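Local coordinates for protein aminomethyltransferase (Bartonella henselae, PDB 3GIR) that belongs to the aminomethyltransferase (glycine cleavage T-protein) family, pairing a folate-binding-type domain with a C-terminal beta-barrel domain, at residues A[32-37]-A[53-58]; A[107-112]-A[130-135]; A[213-218]-A[260-265]; A[306-311]-A[353-358]. One frame throughout, in Å; residues are numbered along the deposited sequence.

Contact 1 (A[32-37]-A[53-58])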
loop_
_atom_site.group_PDB
_atom_site.type_symbol
_atom_site.label_atom_id
_atom_site.label_comp_id
_atom_site.label_asym_id
_atom_site.label_seq_id
_atom_site.Cartn_x
_atom_site.Cartn_y
_atom_site.Cartn_z
ATOM N N SER A 32 18.741 -16.711 4.926
ATOM C CA SER A 32 18.840 -15.245 5.138
ATOM C C SER A 32 17.604 -14.411 4.666
ATOM O O SER A 32 17.306 -13.334 5.252
ATOM C CB SER A 32 20.119 -14.704 4.484
ATOM O OG SER A 32 20.283 -13.316 4.809
ATOM N N LEU A 33 16.888 -14.853 3.626
ATOM C CA LEU A 33 15.521 -14.297 3.436
ATOM C C LEU A 33 14.641 -14.749 4.612
ATOM O O LEU A 33 14.721 -15.860 5.063
ATOM C CB LEU A 33 14.866 -14.717 2.112
ATOM C CG LEU A 33 15.481 -14.129 0.843
ATOM C CD1 LEU A 33 14.789 -14.728 -0.361
ATOM C CD2 LEU A 33 15.357 -12.588 0.779
ATOM N N LYS A 34 13.764 -13.863 5.066
ATOM C CA LYS A 34 12.805 -14.218 6.102
ATOM C C LYS A 34 11.755 -15.149 5.564
ATOM O O LYS A 34 11.377 -15.091 4.385
ATOM C CB LYS A 34 12.156 -12.960 6.649
ATOM C CG LYS A 34 13.170 -12.011 7.433
ATOM C CD LYS A 34 12.505 -10.628 7.620
ATOM C CE LYS A 34 13.380 -9.614 8.291
ATOM N NZ LYS A 34 12.769 -8.260 8.106
ATOM N N THR A 35 11.247 -16.004 6.438
ATOM C CA THR A 35 10.290 -17.035 6.060
ATOM C C THR A 35 8.864 -16.667 6.580
ATOM O O THR A 35 8.673 -16.435 7.764
ATOM C CB THR A 35 10.721 -18.363 6.620
ATOM O OG1 THR A 35 11.988 -18.696 6.009
ATOM C CG2 THR A 35 9.750 -19.460 6.327
ATOM N N LEU A 36 7.883 -16.761 5.712
ATOM C CA LEU A 36 6.472 -16.585 6.101
ATOM C C LEU A 36 6.045 -17.673 7.030
ATOM O O LEU A 36 6.329 -18.866 6.815
ATOM C CB LEU A 36 5.582 -16.665 4.872
ATOM C CG LEU A 36 5.692 -15.487 3.918
ATOM C CD1 LEU A 36 5.014 -15.834 2.566
ATOM C CD2 LEU A 36 5.142 -14.156 4.518
ATOM N N PRO A 37 5.339 -17.283 8.086
ATOM C CA PRO A 37 4.720 -18.361 8.909
ATOM C C PRO A 37 3.958 -19.430 8.179
ATOM O O PRO A 37 4.047 -20.618 8.530
ATOM C CB PRO A 37 3.784 -17.537 9.820
ATOM C CG PRO A 37 4.440 -16.223 9.978
ATOM C CD PRO A 37 5.032 -15.947 8.600
ATOM N N ALA A 53 11.526 -7.351 -0.275
ATOM C CA ALA A 53 11.700 -6.636 1.004
ATOM C C ALA A 53 12.312 -7.474 2.060
ATOM O O ALA A 53 12.001 -7.363 3.247
ATOM C CB ALA A 53 10.300 -6.024 1.504
ATOM N N GLY A 54 13.228 -8.365 1.663
ATOM C CA GLY A 54 13.909 -9.246 2.584
ATOM C C GLY A 54 13.244 -10.547 2.996
ATOM O O GLY A 54 13.783 -11.285 3.833
ATOM N N TRP A 55 12.079 -10.819 2.372
ATOM C CA TRP A 55 11.317 -12.005 2.575
ATOM C C TRP A 55 11.271 -12.893 1.350
ATOM O O TRP A 55 11.322 -12.399 0.255
ATOM C CB TRP A 55 9.831 -11.656 2.867
ATOM C CG TRP A 55 9.660 -10.938 4.217
ATOM C CD1 TRP A 55 9.948 -9.677 4.476
ATOM C CD2 TRP A 55 9.122 -11.502 5.417
ATOM N NE1 TRP A 55 9.631 -9.369 5.805
ATOM C CE2 TRP A 55 9.139 -10.489 6.399
ATOM C CE3 TRP A 55 8.627 -12.749 5.751
ATOM C CZ2 TRP A 55 8.613 -10.685 7.702
ATOM C CZ3 TRP A 55 8.121 -12.962 7.039
ATOM C CH2 TRP A 55 8.139 -11.929 7.991
ATOM N N ARG A 56 11.156 -14.186 1.576
ATOM C CA ARG A 56 10.884 -15.165 0.513
ATOM C C ARG A 56 9.332 -15.219 0.327
ATOM O O ARG A 56 8.586 -15.771 1.168
ATOM C CB ARG A 56 11.484 -16.544 0.776
ATOM C CG ARG A 56 11.072 -17.585 -0.298
ATOM C CD ARG A 56 11.810 -18.915 -0.238
ATOM N NE ARG A 56 13.185 -18.728 -0.565
ATOM C CZ ARG A 56 14.193 -18.580 0.287
ATOM N NH1 ARG A 56 13.998 -18.649 1.607
ATOM N NH2 ARG A 56 15.422 -18.374 -0.187
ATOM N N MET A 57 8.881 -14.687 -0.781
ATOM C CA MET A 57 7.418 -14.502 -1.003
ATOM C C MET A 57 6.925 -15.304 -2.185
ATOM O O MET A 57 7.690 -15.468 -3.159
ATOM C CB MET A 57 7.085 -13.027 -1.225
ATOM C CG MET A 57 7.408 -12.104 -0.081
ATOM S SD MET A 57 6.452 -12.463 1.395
ATOM C CE MET A 57 4.824 -11.774 0.920
ATOM N N PRO A 58 5.673 -15.723 -2.174
ATOM C CA PRO A 58 5.125 -16.383 -3.348
ATOM C C PRO A 58 4.856 -15.339 -4.417
ATOM O O PRO A 58 3.999 -14.447 -4.256
ATOM C CB PRO A 58 3.847 -17.075 -2.785
ATOM C CG PRO A 58 3.500 -16.295 -1.525
ATOM C CD PRO A 58 4.740 -15.734 -1.030
HETATM O O HOH W 1 16.009 -10.538 4.985
HETATM O O HOH W 2 15.816 -18.200 3.835
HETATM O O HOH W 3 10.331 -6.817 7.282
HETATM O O HOH W 4 12.754 -7.264 5.760
HETATM O O HOH W 5 11.384 -19.125 3.223
HETATM O O HOH W 6 8.610 -17.704 3.062
#

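Contact 2 (A[107-112]-A[130-135])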
loop_
_atom_site.group_PDB
_atom_site.type_symbol
_atom_site.label_atom_id
_atom_site.label_comp_id
_atom_site.label_asym_id
_atom_site.label_seq_id
_atom_site.Cartn_x
_atom_site.Cartn_y
_atom_site.Cartn_z
ATOM N N ALA A 107 -6.682 12.874 17.728
ATOM C CA ALA A 107 -7.789 13.086 18.657
ATOM C C ALA A 107 -9.104 13.060 17.876
ATOM O O ALA A 107 -10.110 12.527 18.358
ATOM C CB ALA A 107 -7.610 14.430 19.438
ATOM N N LEU A 108 -9.100 13.545 16.644
ATOM C CA LEU A 108 -10.341 13.587 15.821
ATOM C C LEU A 108 -10.672 12.245 15.183
ATOM O O LEU A 108 -11.797 12.014 14.798
ATOM C CB LEU A 108 -10.235 14.630 14.701
ATOM C CG LEU A 108 -10.027 16.102 15.066
ATOM C CD1 LEU A 108 -10.144 16.979 13.798
ATOM C CD2 LEU A 108 -10.961 16.600 16.217
ATOM N N LEU A 109 -9.708 11.342 15.035
ATOM C CA LEU A 109 -9.998 10.032 14.449
ATOM C C LEU A 109 -11.007 9.299 15.331
ATOM O O LEU A 109 -10.798 9.156 16.528
ATOM C CB LEU A 109 -8.680 9.248 14.350
ATOM C CG LEU A 109 -8.599 8.106 13.379
ATOM C CD1 LEU A 109 -9.083 8.542 11.969
ATOM C CD2 LEU A 109 -7.194 7.479 13.352
ATOM N N LYS A 110 -12.112 8.828 14.757
ATOM C CA LYS A 110 -13.078 8.131 15.551
ATOM C C LYS A 110 -12.585 6.729 15.830
ATOM O O LYS A 110 -11.826 6.134 15.051
ATOM C CB LYS A 110 -14.467 8.144 14.884
ATOM C CG LYS A 110 -15.040 9.585 14.656
ATOM C CD LYS A 110 -16.311 9.576 13.831
ATOM C CE LYS A 110 -16.658 10.995 13.293
ATOM N NZ LYS A 110 -17.450 10.937 12.001
ATOM N N ILE A 111 -12.979 6.175 16.960
ATOM C CA ILE A 111 -12.724 4.754 17.234
ATOM C C ILE A 111 -13.310 3.911 16.089
ATOM O O ILE A 111 -14.468 4.085 15.657
ATOM C CB ILE A 111 -13.376 4.311 18.574
ATOM C CG1 ILE A 111 -12.634 4.920 19.766
ATOM C CG2 ILE A 111 -13.304 2.847 18.709
ATOM C CD1 ILE A 111 -13.336 4.658 21.164
ATOM N N GLY A 112 -12.519 2.967 15.592
ATOM C CA GLY A 112 -12.838 2.182 14.419
ATOM C C GLY A 112 -12.424 2.718 13.053
ATOM O O GLY A 112 -12.619 2.025 12.046
ATOM N N LEU A 130 1.696 4.469 5.665
ATOM C CA LEU A 130 1.186 3.656 6.789
ATOM C C LEU A 130 -0.317 3.776 6.787
ATOM O O LEU A 130 -0.822 4.754 6.309
ATOM C CB LEU A 130 1.750 4.270 8.120
ATOM C CG LEU A 130 3.230 4.382 8.425
ATOM C CD1 LEU A 130 3.639 5.275 9.628
ATOM C CD2 LEU A 130 3.824 2.981 8.656
ATOM N N ILE A 131 -1.032 2.842 7.423
ATOM C CA ILE A 131 -2.414 3.007 7.761
ATOM C C ILE A 131 -2.509 2.983 9.277
ATOM O O ILE A 131 -1.995 2.056 9.964
ATOM C CB ILE A 131 -3.353 1.911 7.209
ATOM C CG1 ILE A 131 -3.100 1.682 5.721
ATOM C CG2 ILE A 131 -4.789 2.196 7.592
ATOM C CD1 ILE A 131 -3.460 2.886 4.903
ATOM N N LEU A 132 -3.158 4.041 9.801
ATOM C CA LEU A 132 -3.396 4.234 11.245
ATOM C C LEU A 132 -4.883 3.990 11.534
ATOM O O LEU A 132 -5.733 4.587 10.866
ATOM C CB LEU A 132 -3.039 5.665 11.615
ATOM C CG LEU A 132 -3.366 6.108 13.068
ATOM C CD1 LEU A 132 -2.539 5.399 14.112
ATOM C CD2 LEU A 132 -3.218 7.586 13.233
ATOM N N THR A 133 -5.186 3.138 12.513
ATOM C CA THR A 133 -6.581 2.837 12.930
ATOM C C THR A 133 -6.707 3.046 14.392
ATOM O O THR A 133 -5.820 2.655 15.137
ATOM C CB THR A 133 -6.920 1.360 12.611
ATOM O OG1 THR A 133 -6.735 1.159 11.201
ATOM C CG2 THR A 133 -8.398 1.064 12.934
ATOM N N ARG A 134 -7.730 3.780 14.810
ATOM C CA ARG A 134 -8.011 3.936 16.228
ATOM C C ARG A 134 -8.865 2.790 16.700
ATOM O O ARG A 134 -9.883 2.465 16.050
ATOM C CB ARG A 134 -8.707 5.250 16.487
ATOM C CG ARG A 134 -8.861 5.555 17.947
ATOM C CD ARG A 134 -9.346 6.938 18.158
ATOM N NE ARG A 134 -9.046 7.368 19.538
ATOM C CZ ARG A 134 -9.229 8.644 19.912
ATOM N NH1 ARG A 134 -9.747 9.518 19.068
ATOM N NH2 ARG A 134 -8.917 9.012 21.151
ATOM N N LEU A 135 -8.425 2.161 17.768
ATOM C CA LEU A 135 -9.109 0.974 18.324
ATOM C C LEU A 135 -9.851 1.259 19.624
ATOM O O LEU A 135 -10.853 0.594 19.898
ATOM C CB LEU A 135 -8.133 -0.163 18.521
ATOM C CG LEU A 135 -7.642 -0.808 17.204
ATOM C CD1 LEU A 135 -6.574 -1.863 17.578
ATOM C CD2 LEU A 135 -8.857 -1.337 16.414
#

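Contact 3 (A[213-218]-A[260-265])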
loop_
_atom_site.group_PDB
_atom_site.type_symbol
_atom_site.label_atom_id
_atom_site.label_comp_id
_atom_site.label_asym_id
_atom_site.label_seq_id
_atom_site.Cartn_x
_atom_site.Cartn_y
_atom_site.Cartn_z
ATOM N N SER A 213 -10.416 -2.821 3.998
ATOM C CA SER A 213 -9.433 -2.022 3.268
ATOM C C SER A 213 -8.624 -3.013 2.395
ATOM O O SER A 213 -8.887 -4.225 2.423
ATOM C CB SER A 213 -8.472 -1.378 4.273
ATOM O OG SER A 213 -7.647 -2.369 4.936
ATOM N N GLY A 214 -7.660 -2.481 1.643
ATOM C CA GLY A 214 -6.763 -3.391 0.906
ATOM C C GLY A 214 -5.880 -2.606 -0.035
ATOM O O GLY A 214 -5.683 -1.382 0.145
ATOM N N TYR A 215 -5.401 -3.279 -1.057
ATOM C CA TYR A 215 -4.452 -2.734 -1.981
ATOM C C TYR A 215 -4.777 -3.092 -3.418
ATOM O O TYR A 215 -3.887 -3.262 -4.281
ATOM C CB TYR A 215 -3.053 -3.285 -1.579
ATOM C CG TYR A 215 -1.855 -2.583 -2.062
ATOM C CD1 TYR A 215 -1.712 -1.218 -1.970
ATOM C CD2 TYR A 215 -0.779 -3.310 -2.509
ATOM C CE1 TYR A 215 -0.538 -0.592 -2.306
ATOM C CE2 TYR A 215 0.425 -2.670 -2.873
ATOM C CZ TYR A 215 0.522 -1.341 -2.780
ATOM O OH TYR A 215 1.770 -0.802 -3.140
ATOM N N THR A 216 -6.081 -3.177 -3.742
ATOM C CA THR A 216 -6.547 -3.733 -5.000
ATOM C C THR A 216 -7.450 -2.772 -5.803
ATOM O O THR A 216 -7.652 -2.949 -6.990
ATOM C CB THR A 216 -7.265 -5.092 -4.812
ATOM O OG1 THR A 216 -8.464 -4.874 -4.032
ATOM C CG2 THR A 216 -6.289 -6.223 -4.202
ATOM N N GLY A 217 -8.081 -1.843 -5.119
ATOM C CA GLY A 217 -9.171 -1.022 -5.714
ATOM C C GLY A 217 -10.512 -1.749 -5.743
ATOM O O GLY A 217 -11.506 -1.176 -6.205
ATOM N N GLU A 218 -10.567 -2.958 -5.196
ATOM C CA GLU A 218 -11.809 -3.705 -4.996
ATOM C C GLU A 218 -12.311 -3.534 -3.582
ATOM O O GLU A 218 -11.643 -2.999 -2.711
ATOM C CB GLU A 218 -11.613 -5.180 -5.317
ATOM C CG GLU A 218 -11.123 -5.504 -6.705
ATOM C CD GLU A 218 -12.130 -5.173 -7.768
ATOM O OE1 GLU A 218 -13.351 -5.264 -7.498
ATOM O OE2 GLU A 218 -11.717 -4.780 -8.903
ATOM N N LEU A 260 -2.260 2.867 -6.917
ATOM C CA LEU A 260 -1.740 2.900 -5.567
ATOM C C LEU A 260 -0.255 2.883 -5.538
ATOM O O LEU A 260 0.364 2.135 -6.281
ATOM C CB LEU A 260 -2.323 1.742 -4.755
ATOM C CG LEU A 260 -3.844 1.592 -4.820
ATOM C CD1 LEU A 260 -4.322 0.319 -4.100
ATOM C CD2 LEU A 260 -4.432 2.839 -4.229
ATOM N N CYS A 261 0.337 3.648 -4.640
ATOM C CA CYS A 261 1.821 3.695 -4.545
ATOM C C CYS A 261 2.423 2.499 -3.856
ATOM O O CYS A 261 1.832 1.924 -2.909
ATOM C CB CYS A 261 2.275 4.906 -3.774
ATOM S SG CYS A 261 2.009 6.437 -4.701
ATOM N N LEU A 262 3.643 2.161 -4.272
ATOM C CA LEU A 262 4.448 1.163 -3.586
ATOM C C LEU A 262 5.687 1.872 -3.030
ATOM O O LEU A 262 6.537 2.378 -3.797
ATOM C CB LEU A 262 4.779 -0.027 -4.490
ATOM C CG LEU A 262 5.837 -0.953 -3.880
ATOM C CD1 LEU A 262 5.172 -1.597 -2.660
ATOM C CD2 LEU A 262 6.299 -1.980 -4.910
ATOM N N HIS A 263 5.860 1.883 -1.703
ATOM C CA HIS A 263 7.016 2.517 -1.162
ATOM C C HIS A 263 8.263 1.731 -1.532
ATOM O O HIS A 263 8.287 0.500 -1.571
ATOM C CB HIS A 263 6.906 2.673 0.357
ATOM C CG HIS A 263 7.911 3.614 0.929
ATOM N ND1 HIS A 263 9.203 3.228 1.166
ATOM C CD2 HIS A 263 7.843 4.936 1.235
ATOM C CE1 HIS A 263 9.890 4.257 1.625
ATOM N NE2 HIS A 263 9.095 5.308 1.680
ATOM N N GLY A 264 9.289 2.486 -1.928
ATOM C CA GLY A 264 10.524 1.908 -2.492
ATOM C C GLY A 264 10.560 1.945 -4.011
ATOM O O GLY A 264 11.627 1.808 -4.620
ATOM N N ASN A 265 9.397 2.162 -4.621
ATOM C CA ASN A 265 9.252 2.347 -6.071
ATOM C C ASN A 265 8.773 3.757 -6.332
ATOM O O ASN A 265 9.545 4.647 -6.726
ATOM C CB ASN A 265 8.239 1.385 -6.681
ATOM C CG ASN A 265 8.816 -0.001 -6.973
ATOM O OD1 ASN A 265 9.612 -0.539 -6.186
ATOM N ND2 ASN A 265 8.363 -0.613 -8.054
#

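Contact 4 (A[306-311]-A[353-358])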
loop_
_atom_site.group_PDB
_atom_site.type_symbol
_atom_site.label_atom_id
_atom_site.label_comp_id
_atom_site.label_asym_id
_atom_site.label_seq_id
_atom_site.Cartn_x
_atom_site.Cartn_y
_atom_site.Cartn_z
ATOM N N PRO A 306 5.901 21.249 -6.512
ATOM C CA PRO A 306 6.677 19.988 -6.629
ATOM C C PRO A 306 8.011 20.117 -7.398
ATOM O O PRO A 306 8.102 20.920 -8.305
ATOM C CB PRO A 306 5.682 19.029 -7.310
ATOM C CG PRO A 306 4.534 19.868 -7.782
ATOM C CD PRO A 306 4.520 21.135 -6.987
ATOM N N SER A 307 9.045 19.351 -6.994
ATOM C CA SER A 307 10.347 19.319 -7.720
ATOM C C SER A 307 10.322 18.310 -8.889
ATOM O O SER A 307 11.160 18.391 -9.785
ATOM C CB SER A 307 11.564 19.090 -6.764
ATOM O OG SER A 307 11.669 17.773 -6.208
ATOM N N ARG A 308 9.353 17.391 -8.841
ATOM C CA ARG A 308 9.041 16.430 -9.899
ATOM C C ARG A 308 7.659 15.917 -9.502
ATOM O O ARG A 308 7.240 16.132 -8.360
ATOM C CB ARG A 308 9.997 15.283 -9.884
ATOM C CG ARG A 308 10.390 14.807 -8.543
ATOM C CD ARG A 308 11.293 13.612 -8.771
ATOM N NE ARG A 308 11.759 12.959 -7.567
ATOM C CZ ARG A 308 12.258 11.711 -7.532
ATOM N NH1 ARG A 308 12.325 10.952 -8.645
ATOM N NH2 ARG A 308 12.692 11.194 -6.364
ATOM N N CYS A 309 6.951 15.247 -10.410
ATOM C CA CYS A 309 5.512 14.942 -10.192
ATOM C C CYS A 309 5.238 13.477 -10.472
ATOM O O CYS A 309 5.549 13.014 -11.566
ATOM C CB CYS A 309 4.604 15.694 -11.109
ATOM S SG CYS A 309 4.849 17.491 -10.855
ATOM N N ARG A 310 4.584 12.773 -9.531
ATOM C CA ARG A 310 4.163 11.395 -9.789
ATOM C C ARG A 310 2.934 11.354 -10.683
ATOM O O ARG A 310 1.890 12.016 -10.410
ATOM C CB ARG A 310 3.813 10.687 -8.484
ATOM C CG ARG A 310 3.444 9.199 -8.742
ATOM C CD ARG A 310 3.163 8.504 -7.399
ATOM N NE ARG A 310 2.015 9.154 -6.737
ATOM C CZ ARG A 310 0.727 8.902 -6.942
ATOM N NH1 ARG A 310 0.290 7.903 -7.709
ATOM N NH2 ARG A 310 -0.168 9.626 -6.288
ATOM N N VAL A 311 3.079 10.645 -11.806
ATOM C CA VAL A 311 2.071 10.521 -12.773
ATOM C C VAL A 311 1.831 9.086 -13.236
ATOM O O VAL A 311 2.750 8.238 -13.244
ATOM C CB VAL A 311 2.326 11.463 -14.040
ATOM C CG1 VAL A 311 2.379 12.953 -13.644
ATOM C CG2 VAL A 311 3.562 11.025 -14.804
ATOM N N MET A 353 3.623 3.920 -13.712
ATOM C CA MET A 353 3.622 5.192 -12.984
ATOM C C MET A 353 5.051 5.654 -12.948
ATOM O O MET A 353 5.988 4.871 -13.076
ATOM C CB MET A 353 3.068 5.086 -11.554
ATOM C CG MET A 353 1.609 4.926 -11.486
ATOM S SD MET A 353 0.942 5.120 -9.800
ATOM C CE MET A 353 2.278 4.451 -8.835
ATOM N N GLY A 354 5.248 6.965 -12.797
ATOM C CA GLY A 354 6.627 7.444 -12.772
ATOM C C GLY A 354 6.647 8.921 -12.447
ATOM O O GLY A 354 5.597 9.502 -12.067
ATOM N N TYR A 355 7.794 9.533 -12.596
ATOM C CA TYR A 355 8.045 10.942 -12.313
ATOM C C TYR A 355 8.437 11.663 -13.548
ATOM O O TYR A 355 9.292 11.212 -14.286
ATOM C CB TYR A 355 9.098 11.176 -11.229
ATOM C CG TYR A 355 8.538 10.901 -9.833
ATOM C CD1 TYR A 355 7.961 11.903 -9.070
ATOM C CD2 TYR A 355 8.531 9.611 -9.320
ATOM C CE1 TYR A 355 7.434 11.657 -7.846
ATOM C CE2 TYR A 355 7.978 9.373 -8.046
ATOM C CZ TYR A 355 7.426 10.395 -7.343
ATOM O OH TYR A 355 6.815 10.184 -6.083
ATOM N N VAL A 356 7.830 12.838 -13.733
ATOM C CA VAL A 356 8.171 13.788 -14.811
ATOM C C VAL A 356 8.221 15.178 -14.147
ATOM O O VAL A 356 7.609 15.436 -13.116
ATOM C CB VAL A 356 7.193 13.708 -15.981
ATOM C CG1 VAL A 356 7.214 12.315 -16.675
ATOM C CG2 VAL A 356 5.750 14.161 -15.559
ATOM N N PRO A 357 8.893 16.153 -14.803
ATOM C CA PRO A 357 8.851 17.479 -14.256
ATOM C C PRO A 357 7.477 18.077 -14.419
ATOM O O PRO A 357 6.658 17.634 -15.256
ATOM C CB PRO A 357 9.899 18.226 -15.116
ATOM C CG PRO A 357 10.686 17.173 -15.803
ATOM C CD PRO A 357 9.676 16.091 -16.029
ATOM N N VAL A 358 7.208 19.109 -13.622
ATOM C CA VAL A 358 5.874 19.698 -13.632
ATOM C C VAL A 358 5.378 20.128 -15.013
ATOM O O VAL A 358 4.200 19.969 -15.345
ATOM C CB VAL A 358 5.781 20.825 -12.547
ATOM C CG1 VAL A 358 6.642 22.008 -12.856
ATOM C CG2 VAL A 358 4.308 21.251 -12.303
#

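Contact 1 (A[32-37]-A[53-58])
Lys34 and Trp55 pair across two parallel strands, and the backbone of Lys34 carries both direct hydrogen bonds, to Gly54 and Arg56 on either side of Trp55 in sequence. Lys34 N donates to Gly54 O at 2.9 Å, in the carbonyl plane, and Arg56 N returns a bond to Lys34 O at 3.0 Å; both are almost straight at the hydrogen. Gly54 O also accepts from a water shared with Ser32 O, and a second water joins Leu36 N to Arg56 O where the strands begin to diverge.

The side chain of Lys34 lies over one face of the indole. Its CG sits beside the backbone N (chi1 -66°) and the chain then runs extended, which lays CB over the six-membered ring, 3.7 Å from its centroid as a CH-pi contact, and CD 3.6 Å from Trp55 CE2. A water in the ring plane, at its edge, bridges Trp55 NE1 and Lys34 NZ. Another water links Lys34 NZ to Ala53 O.

Leu33 CD1 lies over one face of the Arg56 guanidinium, toward its rim, 3.7 Å from NH2, and two waters meet the edge of that group. Among the apolar contacts, the buried Leu36 divides its methyls: CD1 reaches Pro58 CD, 3.6 Å away, while CD2 touches Met57 SD at 3.8 Å. His42 of helix 39-44 touches both Leu36 and Pro58.

The arrangement is a short, weakly bonded parallel strand, 34-35, at the edge of the antiparallel pair 48-52 and 55-60, making a small mixed three-stranded sheet.

Contact 2 (A[107-112]-A[130-135])
Leu132 opens the contact from strand 130-135: its CD2 meets CD2 of Leu109 at 4.0 Å, methyl against methyl, both residues being buried. Thr133 adds little to the loop beyond a loose approach of its CG2 to Gly112, and its hydroxyl is hydrogen-bonded to Ser114 OG.

Arg134 carries most of the contact. With CG anti to the backbone N (chi1 -172°), its chain runs extended to NE alongside the loop, CB passing 3.5 Å from Lys110 O. At the far end NH1 bonds two loop carbonyls, both near the guanidinium plane: Leu109 O at 2.8 Å, and Ala107 O at 3.1 Å with a more bent bond whose donor stands above the Ala107 carbonyl plane. NE and NH2 bind Ala136 O and Glu137 O, so four backbone carbonyls together fix the rotation of the group. The backbone of Arg134 also takes part, its O accepting from Gly112 N at 2.7 Å. Leu135 O lies 3.5 Å from Ile111 CG2.

The contact thus ties the end of strand 126-136 to the loop between helix 94-101 and strand 114-120; Val95 and Leu98 of that helix touch Arg134 and Leu132, and Phe140 of strand 139-144 touches both.

Contact 3 (A[213-218]-A[260-265])
Tyr215 and Leu260 mark the nearest approach of two irregular backbones, their CA atoms 7.2 Å apart, too far for strand pairing. Neither segment forms a regular helix or strand. Within 213-218 the chain bends through an ST turn, where Thr216 OG1 accepts from Glu218 N at 3.1 Å and also bonds Gln178 OE1. Gly217, inside this turn, has a positive phi of 80°. In 260-265 a local bond from Asn265 N to Leu262 O, 3.0 Å, closes a turn that includes Gly264.

Tyr215 bridges the gap with its side chain. CG is anti to the backbone N (chi1 -161°), and the ring extends away from its own turn until OH donates to Cys261 O at 2.7 Å. That oxygen lies at the ring edge, close to the ring plane, whereas the hydroxyl stands 42° above the plane of the carbonyl. The phenol oxygen also packs against Leu262, 3.4 Å from its CB. Leu260 runs past the tyrosine in the reverse direction: its CB lies near CE1, and its CD1 methyl touches both Tyr215 CD1, at 3.7 Å, and the tyrosine backbone, 3.5 Å from Tyr215 C. One aromatic side chain therefore supplies both the polar link and much of the apolar surface.

The contact lies near the centre of the chain, between the loop joining strands 209-211 and 220-225 and the loop after helix 248-257. Arg251 and Arg255 of this helix touch Tyr215, Leu254 touches Thr216, and Arg255 NH1 bonds Leu260 O.

Contact 4 (A[306-311]-A[353-358])
Antiparallel strands 309-311 and 353-356 lie side by side in the sheet of the C-terminal barrel domain, where Cys309-Val356 and Val311-Gly354 are hydrogen-bonded pairs flanking the non-hydrogen-bonded pair Arg310-Tyr355. Val311 N to Gly354 O and the reciprocal Gly354 N to Val311 O are both 2.8 Å. The Cys309-Val356 pair is less even, with Cys309 N to Val356 O at 2.8 Å and Val356 N to Cys309 O at 3.2 Å.

Tyr355 is held between two arginines. Over one face comes the guanidinium of Arg308, a cation-pi contact with CZ 4.5 Å from the ring centroid and the two planes 37° apart; CG lies between the backbone N and the carbonyl carbon (chi1 39°), which turns this extended chain over the ring. Arg310 CA and CB lie over the opposite face, off-centre, while Tyr355 OH bonds Asp266 O. Arg310 itself runs on past the ring, its NE bonded to Ala276 O.

The buried side bearing Cys309, Val311 and Val356 is apolar: Val311 CG2 meets Val356 CG2 at 3.9 Å, and Cys309 SG packs 3.7 Å from Val358 CA. This is regular antiparallel pairing of neighbouring strands, as expected in a beta barrel.

Contacts 1 and 4 both rest on strand pairing, but contact 1 is a short parallel addition near the surface, bridged by several waters, whereas contact 4 is a mostly buried antiparallel ladder. Contacts 2 and 3, both partly buried, rely mainly on side chains to secure loops: an arginine gripping carbonyls in contact 2, a tyrosine hydroxyl in contact 3, which lies nearest the chain's centre. Contacts 3 and 4 touch, with Cys261 SG 3.4 Å from Arg310 NE, so the loop 260-265 meets the barrel sheet directly. Contacts 1 and 2 touch neither each other nor the other two; their nearest atoms come within about 7 and 6 Å of contact 3.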